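Local coordinates for catabolite control protein A (Lactococcus lactis, PDB 2O20) that probably acts as a global DNA-binding transcription regulator of the LacI family, governing carbon catabolite repression and activation, at residues D[66-70]-D[111-115]. The protein carries 1 engineered substitution. Coordinates in Å, arbitrary orientation, origin at the centre of the assembly. Where two conformers were deposited one is given. Numbering follows the deposited sequence.
Sequences VGVIL and VLETF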
loop_
_atom_site.group_PDB
_atom_site.type_symbol
_atom_site.label_atom_id
_atom_site.label_comp_id
_atom_site.label_asym_id
_atom_site.label_seq_id
_atom_site.Cartn_x
_atom_site.Cartn_y
_atom_site.Cartn_z
ATOM N N VAL D 66 -15.069 13.222 -11.801
ATOM C CA VAL D 66 -13.781 13.642 -11.299
ATOM C C VAL D 66 -12.640 12.715 -11.760
ATOM O O VAL D 66 -12.689 11.484 -11.551
ATOM C CB VAL D 66 -13.794 13.825 -9.765
ATOM C CG1 VAL D 66 -14.600 15.074 -9.404
ATOM C CG2 VAL D 66 -14.395 12.636 -9.067
ATOM N N GLY D 67 -11.657 13.335 -12.411
ATOM C CA GLY D 67 -10.392 12.686 -12.806
ATOM C C GLY D 67 -9.354 12.814 -11.698
ATOM O O GLY D 67 -9.069 13.914 -11.229
ATOM N N VAL D 68 -8.750 11.691 -11.308
ATOM C CA VAL D 68 -7.693 11.687 -10.267
ATOM C C VAL D 68 -6.437 11.034 -10.817
ATOM O O VAL D 68 -6.445 9.864 -11.200
ATOM C CB VAL D 68 -8.142 10.921 -8.984
ATOM C CG1 VAL D 68 -7.105 11.041 -7.877
ATOM C CG2 VAL D 68 -9.518 11.409 -8.501
ATOM N N ILE D 69 -5.352 11.794 -10.810
ATOM C CA ILE D 69 -4.056 11.354 -11.307
ATOM C C ILE D 69 -3.144 11.197 -10.116
ATOM O O ILE D 69 -3.035 12.113 -9.305
ATOM C CB ILE D 69 -3.417 12.380 -12.250
ATOM C CG1 ILE D 69 -4.417 12.742 -13.334
ATOM C CG2 ILE D 69 -2.095 11.794 -12.836
ATOM C CD1 ILE D 69 -3.996 13.807 -14.260
ATOM N N LEU D 70 -2.510 10.028 -10.017
ATOM C CA LEU D 70 -1.532 9.756 -8.950
ATOM C C LEU D 70 -0.423 8.907 -9.542
ATOM O O LEU D 70 -0.657 8.233 -10.543
ATOM C CB LEU D 70 -2.184 9.030 -7.750
ATOM C CG LEU D 70 -2.812 7.644 -7.968
ATOM C CD1 LEU D 70 -2.995 6.890 -6.602
ATOM C CD2 LEU D 70 -4.157 7.690 -8.684
ATOM N N VAL D 111 -2.641 11.059 -19.915
ATOM C CA VAL D 111 -3.767 10.948 -18.962
ATOM C C VAL D 111 -4.709 12.164 -19.069
ATOM O O VAL D 111 -5.930 12.003 -19.213
ATOM C CB VAL D 111 -3.269 10.735 -17.505
ATOM C CG1 VAL D 111 -4.402 10.917 -16.501
ATOM C CG2 VAL D 111 -2.645 9.342 -17.358
ATOM N N LEU D 112 -4.147 13.369 -19.030
ATOM C CA LEU D 112 -4.934 14.601 -19.233
ATOM C C LEU D 112 -5.683 14.686 -20.570
ATOM O O LEU D 112 -6.798 15.201 -20.629
ATOM C CB LEU D 112 -4.060 15.840 -19.090
ATOM C CG LEU D 112 -3.467 16.132 -17.721
ATOM C CD1 LEU D 112 -2.706 17.449 -17.796
ATOM C CD2 LEU D 112 -4.530 16.208 -16.657
ATOM N N GLU D 113 -5.081 14.183 -21.640
ATOM C CA GLU D 113 -5.777 14.114 -22.918
ATOM C C GLU D 113 -7.018 13.260 -22.793
ATOM O O GLU D 113 -8.087 13.633 -23.271
ATOM C CB GLU D 113 -4.873 13.534 -24.018
ATOM C CG GLU D 113 -3.776 14.472 -24.453
ATOM C CD GLU D 113 -2.903 13.925 -25.583
ATOM O OE1 GLU D 113 -2.917 12.693 -25.847
ATOM O OE2 GLU D 113 -2.195 14.748 -26.208
ATOM N N THR D 114 -6.865 12.107 -22.152
ATOM C CA THR D 114 -7.980 11.198 -21.967
ATOM C C THR D 114 -9.050 11.841 -21.084
ATOM O O THR D 114 -10.238 11.722 -21.391
ATOM C CB THR D 114 -7.518 9.853 -21.403
ATOM O OG1 THR D 114 -6.570 9.270 -22.307
ATOM C CG2 THR D 114 -8.693 8.900 -21.251
ATOM N N PHE D 115 -8.635 12.525 -20.010
ATOM C CA PHE D 115 -9.566 13.266 -19.129
ATOM C C PHE D 115 -10.306 14.401 -19.860
ATOM O O PHE D 115 -11.523 14.525 -19.759
ATOM C CB PHE D 115 -8.815 13.875 -17.915
ATOM C CG PHE D 115 -8.475 12.892 -16.801
ATOM C CD1 PHE D 115 -8.718 11.526 -16.904
ATOM C CD2 PHE D 115 -7.856 13.364 -15.662
ATOM C CE1 PHE D 115 -8.376 10.654 -15.869
ATOM C CE2 PHE D 115 -7.501 12.510 -14.626
ATOM C CZ PHE D 115 -7.777 11.148 -14.726
#
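How a glycine lets a helix settle on a sheet is illustrated by Gly67. Phe115, with chi1 at -78° (m), lays one ring face over the bare CA of Gly67, a CH-pi contact 3.8 Å from CA to ring centroid; an ideal CB here would lie 2.5 Å from Phe115 CE2, a clash. Two residues on, Ile69 points toward the helix and, in its m,t rotamer, feeds CG1 and CD1 between three side chains: CG1 lies 3.4 Å from Phe115 CE2 and 3.7 Å from Val111 CG1, and CD1 3.4 Å from Leu112 CD2 and also 3.7 Å from Val111 CG1. In the periplasmic-binding-protein-like fold of LacI-family regulators this is a beta-alpha-beta crossover: helix 105-118 links strands 95-100 and 122-125 and packs over strand 65-70, which lies between them, segment 111-115 running antiparallel (174°) to 66-70. Leu112 leaves its CA sideways, yet its m,t conformation carries CD2 to Ile69, and it also touches Leu138 of helix 132-141. Val66 and Val68 turn away, Val66 packing on Met302 of helix 294-309.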